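Local atomic coordinates of serine-pyruvate aminotransferase (AgxT) (Sulfolobus solfataricus, PDB entry 3ZRP), a protein that binds pyridoxal 5'-phosphate and probably transfers amino groups between small amino acids and keto acids, such as serine and pyruvate. Residues A[12-17]-A[256-261]; A[80-85]-A[94-99]; A[304-309]-A[358-363]. One frame throughout, in Å; residues are numbered along the deposited sequence. Where two conformers were deposited one is given.

Contact 1 of 3, residues A[12-17]-A[256-261]; sequences TIKEDV and FRLIEK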
loop_
_atom_site.group_PDB
_atom_site.type_symbol
_atom_site.label_atom_id
_atom_site.label_comp_id
_atom_site.label_asym_id
_atom_site.label_seq_id
_atom_site.Cartn_x
_atom_site.Cartn_y
_atom_site.Cartn_z
ATOM N N THR A 12 2.282 15.526 -11.751
ATOM C CA THR A 12 3.423 16.355 -11.333
ATOM C C THR A 12 3.451 16.578 -9.821
ATOM O O THR A 12 2.518 17.140 -9.235
ATOM C CB THR A 12 3.489 17.705 -12.093
ATOM O OG1 THR A 12 3.699 17.449 -13.487
ATOM C CG2 THR A 12 4.636 18.581 -11.569
ATOM N N ILE A 13 4.538 16.110 -9.211
ATOM C CA ILE A 13 4.767 16.211 -7.776
ATOM C C ILE A 13 5.937 17.179 -7.578
ATOM O O ILE A 13 6.938 17.087 -8.284
ATOM C CB ILE A 13 5.104 14.808 -7.164
ATOM C CG1 ILE A 13 3.935 13.831 -7.385
ATOM C CG2 ILE A 13 5.481 14.919 -5.682
ATOM C CD1 ILE A 13 4.201 12.396 -6.927
ATOM N N LYS A 14 5.803 18.110 -6.634
ATOM C CA LYS A 14 6.910 18.990 -6.278
ATOM C C LYS A 14 8.210 18.205 -6.074
ATOM O O LYS A 14 8.204 17.116 -5.481
ATOM C CB LYS A 14 6.574 19.801 -5.037
ATOM C CG LYS A 14 6.196 21.230 -5.361
ATOM C CD LYS A 14 6.082 22.053 -4.099
ATOM C CE LYS A 14 6.352 23.521 -4.379
ATOM N NZ LYS A 14 5.705 23.955 -5.648
ATOM N N GLU A 15 9.303 18.754 -6.604
ATOM C CA GLU A 15 10.622 18.111 -6.536
ATOM C C GLU A 15 11.080 17.883 -5.105
ATOM O O GLU A 15 11.640 16.830 -4.801
ATOM C CB GLU A 15 11.676 18.912 -7.317
ATOM C CG GLU A 15 12.057 18.309 -8.678
ATOM C CD GLU A 15 10.850 17.929 -9.505
ATOM O OE1 GLU A 15 9.846 18.673 -9.460
ATOM O OE2 GLU A 15 10.902 16.889 -10.195
ATOM N N ASP A 16 10.826 18.863 -4.230
ATOM C CA ASP A 16 11.165 18.755 -2.809
ATOM C C ASP A 16 10.531 17.510 -2.191
ATOM O O ASP A 16 11.117 16.876 -1.312
ATOM C CB ASP A 16 10.662 19.971 -2.022
ATOM C CG ASP A 16 11.325 21.260 -2.442
ATOM O OD1 ASP A 16 12.463 21.518 -1.999
ATOM O OD2 ASP A 16 10.689 22.015 -3.204
ATOM N N VAL A 17 9.316 17.188 -2.644
ATOM C CA VAL A 17 8.557 16.068 -2.085
ATOM C C VAL A 17 9.195 14.767 -2.533
ATOM O O VAL A 17 9.504 13.919 -1.692
ATOM C CB VAL A 17 7.038 16.122 -2.445
ATOM C CG1 VAL A 17 6.288 14.913 -1.871
ATOM C CG2 VAL A 17 6.408 17.414 -1.934
ATOM N N PHE A 256 3.466 17.755 3.825
ATOM C CA PHE A 256 2.818 18.480 4.915
ATOM C C PHE A 256 3.623 19.712 5.383
ATOM O O PHE A 256 3.021 20.723 5.799
ATOM C CB PHE A 256 2.521 17.561 6.105
ATOM C CG PHE A 256 1.224 16.796 5.989
ATOM C CD1 PHE A 256 0.010 17.467 5.789
ATOM C CD2 PHE A 256 1.209 15.403 6.112
ATOM C CE1 PHE A 256 -1.193 16.757 5.691
ATOM C CE2 PHE A 256 0.010 14.689 6.025
ATOM C CZ PHE A 256 -1.190 15.365 5.809
ATOM N N ARG A 257 4.957 19.627 5.330
ATOM C CA ARG A 257 5.813 20.783 5.695
ATOM C C ARG A 257 5.517 21.944 4.746
ATOM O O ARG A 257 5.277 23.059 5.186
ATOM C CB ARG A 257 7.309 20.427 5.708
ATOM C CG ARG A 257 8.213 21.458 6.460
ATOM C CD ARG A 257 9.730 21.168 6.264
ATOM N NE ARG A 257 10.113 21.188 4.846
ATOM C CZ ARG A 257 10.353 22.294 4.136
ATOM N NH1 ARG A 257 10.264 23.501 4.701
ATOM N NH2 ARG A 257 10.690 22.197 2.853
ATOM N N LEU A 258 5.485 21.653 3.443
ATOM C CA LEU A 258 5.156 22.653 2.426
ATOM C C LEU A 258 3.732 23.230 2.555
ATOM O O LEU A 258 3.542 24.428 2.354
ATOM C CB LEU A 258 5.404 22.084 1.037
ATOM C CG LEU A 258 6.881 21.713 0.793
ATOM C CD1 LEU A 258 7.061 21.020 -0.553
ATOM C CD2 LEU A 258 7.798 22.953 0.929
ATOM N N ILE A 259 2.761 22.395 2.928
ATOM C CA ILE A 259 1.368 22.827 3.133
ATOM C C ILE A 259 1.274 23.785 4.321
ATOM O O ILE A 259 0.618 24.834 4.222
ATOM C CB ILE A 259 0.396 21.609 3.294
ATOM C CG1 ILE A 259 0.285 20.843 1.966
ATOM C CG2 ILE A 259 -0.977 22.055 3.769
ATOM C CD1 ILE A 259 -0.498 19.511 2.047
ATOM N N GLU A 260 1.944 23.447 5.418
ATOM C CA GLU A 260 1.931 24.318 6.596
ATOM C C GLU A 260 2.657 25.633 6.298
ATOM O O GLU A 260 2.216 26.693 6.727
ATOM C CB GLU A 260 2.494 23.627 7.844
ATOM C CG GLU A 260 2.263 24.455 9.138
ATOM C CD GLU A 260 1.815 23.626 10.345
ATOM O OE1 GLU A 260 1.724 22.383 10.248
ATOM O OE2 GLU A 260 1.535 24.229 11.403
ATOM N N LYS A 261 3.743 25.559 5.533
ATOM C CA LYS A 261 4.466 26.762 5.097
ATOM C C LYS A 261 3.575 27.724 4.285
ATOM O O LYS A 261 3.549 28.928 4.579
ATOM C CB LYS A 261 5.733 26.391 4.332
ATOM C CG LYS A 261 6.545 27.570 3.823
ATOM C CD LYS A 261 7.848 27.101 3.221
ATOM C CE LYS A 261 7.993 27.655 1.825
ATOM N NZ LYS A 261 9.301 28.334 1.702
#

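Contact 2 of 3, residues A[80-85]-A[94-99]; sequences ILVVSN and QIFKRY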
loop_
_atom_site.group_PDB
_atom_site.type_symbol
_atom_site.label_atom_id
_atom_site.label_comp_id
_atom_site.label_asym_id
_atom_site.label_seq_id
_atom_site.Cartn_x
_atom_site.Cartn_y
_atom_site.Cartn_z
ATOM N N ILE A 80 -26.507 1.107 7.099
ATOM C CA ILE A 80 -25.669 2.125 6.473
ATOM C C ILE A 80 -26.493 2.855 5.413
ATOM O O ILE A 80 -27.156 2.231 4.560
ATOM C CB ILE A 80 -24.414 1.483 5.775
ATOM C CG1 ILE A 80 -23.536 0.743 6.795
ATOM C CG2 ILE A 80 -23.621 2.552 4.957
ATOM C CD1 ILE A 80 -22.467 -0.154 6.134
ATOM N N LEU A 81 -26.395 4.174 5.447
ATOM C CA LEU A 81 -26.907 5.050 4.376
ATOM C C LEU A 81 -25.744 5.715 3.619
ATOM O O LEU A 81 -24.937 6.439 4.208
ATOM C CB LEU A 81 -27.820 6.135 4.963
ATOM C CG LEU A 81 -28.413 7.078 3.898
ATOM C CD1 LEU A 81 -29.442 6.377 3.023
ATOM C CD2 LEU A 81 -28.986 8.331 4.569
ATOM N N VAL A 82 -25.656 5.420 2.331
ATOM C CA VAL A 82 -24.669 6.042 1.434
ATOM C C VAL A 82 -25.325 7.140 0.600
ATOM O O VAL A 82 -26.317 6.910 -0.096
ATOM C CB VAL A 82 -24.071 5.003 0.473
ATOM C CG1 VAL A 82 -23.080 5.689 -0.521
ATOM C CG2 VAL A 82 -23.381 3.910 1.266
ATOM N N VAL A 83 -24.742 8.327 0.663
ATOM C CA VAL A 83 -25.187 9.470 -0.149
ATOM C C VAL A 83 -24.228 9.591 -1.334
ATOM O O VAL A 83 -23.146 10.157 -1.191
ATOM C CB VAL A 83 -25.168 10.749 0.703
ATOM C CG1 VAL A 83 -25.669 11.933 -0.128
ATOM C CG2 VAL A 83 -26.103 10.571 1.983
ATOM N N SER A 84 -24.616 9.019 -2.474
ATOM C CA SER A 84 -23.763 8.897 -3.647
ATOM C C SER A 84 -24.125 9.809 -4.830
ATOM O O SER A 84 -25.195 9.671 -5.450
ATOM C CB SER A 84 -23.789 7.469 -4.150
ATOM O OG SER A 84 -23.083 7.389 -5.373
ATOM N N ASN A 85 -23.192 10.702 -5.148
ATOM C CA ASN A 85 -23.311 11.582 -6.306
ATOM C C ASN A 85 -22.659 11.056 -7.571
ATOM O O ASN A 85 -22.658 11.741 -8.589
ATOM C CB ASN A 85 -22.752 12.960 -5.983
ATOM C CG ASN A 85 -23.445 13.583 -4.829
ATOM O OD1 ASN A 85 -24.666 13.424 -4.679
ATOM N ND2 ASN A 85 -22.701 14.275 -3.981
ATOM N N GLN A 94 -20.104 -0.709 -3.273
ATOM C CA GLN A 94 -19.305 -1.857 -3.773
ATOM C C GLN A 94 -18.473 -2.507 -2.654
ATOM O O GLN A 94 -18.438 -3.751 -2.545
ATOM C CB GLN A 94 -18.444 -1.471 -4.984
ATOM C CG GLN A 94 -19.297 -1.082 -6.207
ATOM C CD GLN A 94 -20.226 -2.202 -6.619
ATOM O OE1 GLN A 94 -21.462 -2.096 -6.507
ATOM N NE2 GLN A 94 -19.635 -3.319 -7.053
ATOM N N ILE A 95 -17.846 -1.672 -1.820
ATOM C CA ILE A 95 -17.109 -2.137 -0.636
ATOM C C ILE A 95 -18.048 -2.862 0.347
ATOM O O ILE A 95 -17.791 -4.027 0.718
ATOM C CB ILE A 95 -16.383 -0.972 0.091
ATOM C CG1 ILE A 95 -15.273 -0.369 -0.786
ATOM C CG2 ILE A 95 -15.827 -1.417 1.463
ATOM C CD1 ILE A 95 -14.726 0.989 -0.250
ATOM N N PHE A 96 -19.144 -2.202 0.725
ATOM C CA PHE A 96 -20.023 -2.748 1.754
ATOM C C PHE A 96 -20.791 -3.999 1.322
ATOM O O PHE A 96 -21.238 -4.734 2.185
ATOM C CB PHE A 96 -20.994 -1.697 2.337
ATOM C CG PHE A 96 -20.322 -0.576 3.108
ATOM C CD1 PHE A 96 -19.323 -0.836 4.050
ATOM C CD2 PHE A 96 -20.708 0.751 2.888
ATOM C CE1 PHE A 96 -18.721 0.199 4.776
ATOM C CE2 PHE A 96 -20.102 1.813 3.611
ATOM C CZ PHE A 96 -19.110 1.531 4.538
ATOM N N LYS A 97 -20.910 -4.247 0.004
ATOM C CA LYS A 97 -21.480 -5.485 -0.527
ATOM C C LYS A 97 -20.677 -6.708 -0.097
ATOM O O LYS A 97 -21.203 -7.816 -0.057
ATOM C CB LYS A 97 -21.512 -5.457 -2.055
ATOM C CG LYS A 97 -22.806 -4.940 -2.701
ATOM C CD LYS A 97 -22.719 -5.151 -4.238
ATOM C CE LYS A 97 -23.643 -4.233 -5.040
ATOM N NZ LYS A 97 -25.087 -4.487 -4.757
ATOM N N ARG A 98 -19.405 -6.501 0.240
ATOM C CA ARG A 98 -18.532 -7.592 0.670
ATOM C C ARG A 98 -18.691 -7.933 2.149
ATOM O O ARG A 98 -18.086 -8.886 2.623
ATOM C CB ARG A 98 -17.067 -7.248 0.372
ATOM C CG ARG A 98 -16.734 -6.953 -1.101
ATOM C CD ARG A 98 -17.261 -8.030 -2.053
ATOM N NE ARG A 98 -16.628 -9.315 -1.760
ATOM C CZ ARG A 98 -16.835 -10.449 -2.426
ATOM N NH1 ARG A 98 -17.679 -10.463 -3.450
ATOM N NH2 ARG A 98 -16.208 -11.570 -2.055
ATOM N N TYR A 99 -19.479 -7.136 2.883
ATOM C CA TYR A 99 -19.602 -7.256 4.326
ATOM C C TYR A 99 -21.052 -7.533 4.718
ATOM O O TYR A 99 -21.962 -7.109 4.019
ATOM C CB TYR A 99 -19.079 -5.985 5.027
ATOM C CG TYR A 99 -17.567 -5.848 4.844
ATOM C CD1 TYR A 99 -17.034 -5.286 3.658
ATOM C CD2 TYR A 99 -16.674 -6.384 5.792
ATOM C CE1 TYR A 99 -15.622 -5.201 3.450
ATOM C CE2 TYR A 99 -15.295 -6.288 5.616
ATOM C CZ TYR A 99 -14.771 -5.723 4.443
ATOM O OH TYR A 99 -13.405 -5.684 4.279
#

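Contact 3 of 3, residues A[304-309]-A[358-363]; sequences VILKVA and RTLRKL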
loop_
_atom_site.group_PDB
_atom_site.type_symbol
_atom_site.label_atom_id
_atom_site.label_comp_id
_atom_site.label_asym_id
_atom_site.label_seq_id
_atom_site.Cartn_x
_atom_site.Cartn_y
_atom_site.Cartn_z
ATOM N N VAL A 304 -15.941 18.837 -18.403
ATOM C CA VAL A 304 -16.104 19.743 -19.542
ATOM C C VAL A 304 -16.849 18.982 -20.621
ATOM O O VAL A 304 -16.311 18.062 -21.213
ATOM C CB VAL A 304 -14.728 20.289 -20.077
ATOM C CG1 VAL A 304 -14.925 21.307 -21.190
ATOM C CG2 VAL A 304 -13.893 20.935 -18.935
ATOM N N ILE A 305 -18.115 19.350 -20.834
ATOM C CA ILE A 305 -18.946 18.693 -21.837
ATOM C C ILE A 305 -18.499 19.086 -23.260
ATOM O O ILE A 305 -18.270 20.269 -23.541
ATOM C CB ILE A 305 -20.456 18.996 -21.624
ATOM C CG1 ILE A 305 -20.943 18.374 -20.301
ATOM C CG2 ILE A 305 -21.293 18.437 -22.784
ATOM C CD1 ILE A 305 -22.152 19.061 -19.693
ATOM N N LEU A 306 -18.353 18.074 -24.110
ATOM C CA LEU A 306 -18.066 18.237 -25.538
ATOM C C LEU A 306 -19.279 17.871 -26.391
ATOM O O LEU A 306 -19.761 16.734 -26.352
ATOM C CB LEU A 306 -16.868 17.378 -25.955
ATOM C CG LEU A 306 -15.509 17.806 -25.391
ATOM C CD1 LEU A 306 -14.443 16.771 -25.708
ATOM C CD2 LEU A 306 -15.110 19.187 -25.904
ATOM N N LYS A 307 -19.750 18.837 -27.178
ATOM C CA LYS A 307 -20.945 18.675 -28.009
ATOM C C LYS A 307 -20.651 18.001 -29.350
ATOM O O LYS A 307 -21.516 17.337 -29.916
ATOM C CB LYS A 307 -21.615 20.038 -28.231
ATOM C CG LYS A 307 -22.073 20.726 -26.941
ATOM C CD LYS A 307 -23.455 20.237 -26.519
ATOM C CE LYS A 307 -23.623 20.198 -25.001
ATOM N NZ LYS A 307 -23.256 21.461 -24.301
ATOM N N VAL A 308 -19.433 18.175 -29.856
ATOM C CA VAL A 308 -19.061 17.638 -31.161
ATOM C C VAL A 308 -17.817 16.758 -31.106
ATOM O O VAL A 308 -17.849 15.604 -31.542
ATOM C CB VAL A 308 -18.880 18.794 -32.218
ATOM C CG1 VAL A 308 -18.367 18.247 -33.536
ATOM C CG2 VAL A 308 -20.194 19.537 -32.433
ATOM N N ALA A 309 -16.714 17.311 -30.591
ATOM C CA ALA A 309 -15.419 16.623 -30.567
ATOM C C ALA A 309 -15.417 15.361 -29.692
ATOM O O ALA A 309 -16.165 15.273 -28.708
ATOM C CB ALA A 309 -14.329 17.580 -30.105
ATOM N N ARG A 358 -6.935 25.780 -28.396
ATOM C CA ARG A 358 -6.300 25.343 -29.646
ATOM C C ARG A 358 -6.538 23.874 -30.005
ATOM O O ARG A 358 -6.512 23.495 -31.187
ATOM C CB ARG A 358 -4.821 25.744 -29.728
ATOM C CG ARG A 358 -3.941 25.333 -28.591
ATOM C CD ARG A 358 -2.714 26.215 -28.606
ATOM N NE ARG A 358 -1.566 25.568 -27.982
ATOM C CZ ARG A 358 -0.996 25.962 -26.849
ATOM N NH1 ARG A 358 -1.460 27.017 -26.197
ATOM N NH2 ARG A 358 0.053 25.299 -26.378
ATOM N N THR A 359 -6.820 23.052 -29.000
ATOM C CA THR A 359 -7.141 21.661 -29.258
ATOM C C THR A 359 -8.565 21.529 -29.840
ATOM O O THR A 359 -8.783 20.793 -30.813
ATOM C CB THR A 359 -6.947 20.800 -27.997
ATOM O OG1 THR A 359 -5.645 21.043 -27.460
ATOM C CG2 THR A 359 -7.091 19.320 -28.314
ATOM N N LEU A 360 -9.517 22.261 -29.260
ATOM C CA LEU A 360 -10.915 22.200 -29.705
ATOM C C LEU A 360 -11.110 22.829 -31.095
ATOM O O LEU A 360 -11.968 22.384 -31.868
ATOM C CB LEU A 360 -11.851 22.832 -28.669
ATOM C CG LEU A 360 -11.929 22.137 -27.307
ATOM C CD1 LEU A 360 -13.036 22.728 -26.433
ATOM C CD2 LEU A 360 -12.114 20.646 -27.465
ATOM N N ARG A 361 -10.308 23.856 -31.386
ATOM C CA ARG A 361 -10.270 24.502 -32.700
ATOM C C ARG A 361 -9.965 23.480 -33.797
ATOM O O ARG A 361 -10.681 23.402 -34.799
ATOM C CB ARG A 361 -9.209 25.606 -32.683
ATOM C CG ARG A 361 -9.154 26.529 -33.908
ATOM C CD ARG A 361 -8.869 27.973 -33.481
ATOM N NE ARG A 361 -7.906 28.672 -34.341
ATOM C CZ ARG A 361 -8.026 29.937 -34.742
ATOM N NH1 ARG A 361 -9.084 30.667 -34.395
ATOM N NH2 ARG A 361 -7.086 30.471 -35.510
ATOM N N LYS A 362 -8.908 22.691 -33.590
ATOM C CA LYS A 362 -8.471 21.701 -34.573
ATOM C C LYS A 362 -9.430 20.517 -34.693
ATOM O O LYS A 362 -9.345 19.732 -35.643
ATOM C CB LYS A 362 -7.042 21.219 -34.277
ATOM C CG LYS A 362 -6.867 20.326 -33.054
ATOM C CD LYS A 362 -5.396 20.169 -32.692
ATOM C CE LYS A 362 -5.193 19.093 -31.634
ATOM N NZ LYS A 362 -3.828 19.155 -31.038
ATOM N N LEU A 363 -10.345 20.389 -33.734
ATOM C CA LEU A 363 -11.259 19.242 -33.708
ATOM C C LEU A 363 -12.735 19.592 -33.973
ATOM O O LEU A 363 -13.600 18.713 -33.948
ATOM C CB LEU A 363 -11.096 18.453 -32.401
ATOM C CG LEU A 363 -9.775 17.700 -32.214
ATOM C CD1 LEU A 363 -9.487 17.463 -30.733
ATOM C CD2 LEU A 363 -9.774 16.373 -32.971
#

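Contact 1 of 3, residues A[12-17]-A[256-261]
Leu258 lays its CD1 methyl into a shallow arc formed by three side chains of 12-17: the aliphatic part of Lys14, the base of Asp16 and one branch of Val17. All three meet that single methyl. Lys14 CD lies 3.8 Å from Leu258 CD1, Val17 CG2 is 3.9 Å from it, and Asp16 CB stands 4.0 Å away. The leucine gets there because its CG sits beside the backbone N (chi1 -62°) and its CD1 then runs straight on from CA (chi2 174°), carrying the methyl far out from helix 246-262. On the facing side, Val17 uses CG2, the branch next to its backbone N. Side chains alone make the contact, since the backbones stay apart, with 8.7 Å between Val17 CA and Leu258 CA. Lys14 occupies the N-cap position of the short helix 15-20, and past its apolar stem its ammonium group makes a cation-pi contact with Trp343, whose side chain also packs on Leu258. Asp16 faces solvent and takes part in a calcium site seen for this protein, though no ion is bound to this chain; Arg257 is near the carboxylate but pairs with Glu254 instead. Asn24 of the second subunit donates to Ile13 O, so the same N-terminal segment also lies at the dimer interface. The arrangement joins the start of helix 15-20, near the N-terminus, to helix 246-262, which follows the cofactor-binding residues Tyr240 and Thr243, within the dimeric fold type I architecture of class-V aminotransferases.

Contact 2 of 3, residues A[80-85]-A[94-99]
Ile80 on strand 79-83 and Phe96 in the last part of helix 87-96 face each other with their CA atoms 8.8 Å apart, each CB pointing at the opposite segment. The two belong to a beta-alpha-beta unit, strand 79-83, helix 87-96 and strand 102-106, in the mixed seven-stranded sheet of the large, cofactor-binding domain. One branch of Ile80, ending in CD1, lies over the Phe96 ring; the other, CG2, stands above and outside its rim, 3.8 Å from Phe96 CE2. At the ring's edge, near its plane, Val82 CG2 comes within 4.4 Å of Phe96 CD2, so the two strand residues hold the phenyl group by a face and an edge. Val103 of the adjacent strand 102-106 touches both Val82 and Phe96. Beyond Phe96 the chain makes a type I turn, closed by Tyr99 N to Phe96 O at 3.1 Å, and Arg98 then hydrogen-bonds Ala217 O of the second subunit. With chi2 of Ile80 extended (168°), its CD1 methyl sits 3.6 Å from the centroid of the Phe96 ring and only 8° off the ring normal, a CH-pi contact over the face.

Contact 3 of 3, residues A[304-309]-A[358-363]
Glu365 OE1 is gripped by two successive backbone N-H groups, those of Val308 and Ala309, and its partner oxygen OE2 takes the N-H of Lys307, so one carboxylate, two residues after Leu363, holds the loop whose Ala309 rests against Leu363. There the chains come close, with Ala309 CA 5.8 Å from Leu363 CA, and the methyl of Ala309 meets the stem of the leucine: CB to CB is 4.1 Å. Leu363 O lies equally near Ala309 CB. Three residues earlier on 304-309, Leu306 and Leu360 meet through their methyl ends, CD2 of Leu306 standing 3.7 Å from CD2 of Leu360 and 4.1 Å from its CD1. Helix 346-363 packs here on the loop that leaves strand 301-305, an edge strand of a three-stranded antiparallel sheet in the small domain of a fold type I aminotransferase. The CB of Leu360 does not point straight at 304-309, yet with CG beside the backbone N (chi1 -64°) and the chain extended beyond it, its methyls reach Leu306. Val314 of helix 311-319 packs on both leucines, and Phe336 of the central strand packs on Leu306. Nearby, Lys307 NZ forms a salt bridge with Glu288, which belongs to another calcium site seen for this protein, though no ion is bound to this chain.

How the contacts relate
The three contacts lie far apart, with centres 33 to 36 Å from one another and no atoms touching. Along the chain, 80-85 with 94-99 falls entirely between the two halves of contact 1, and contact 3 begins only after both are closed. Contact 2 belongs to the seven-stranded sheet and one of its helices, while contact 3 belongs to the separate three-stranded sheet near the C-terminus; contact 1 joins two helices. Contacts 1 and 2 sit on opposite sides of the chain's centre and both reach the second subunit, whereas no other chain touches contact 3. The two contacts at the dimer interface thus lie in different parts of the chain from the peripheral contact 3.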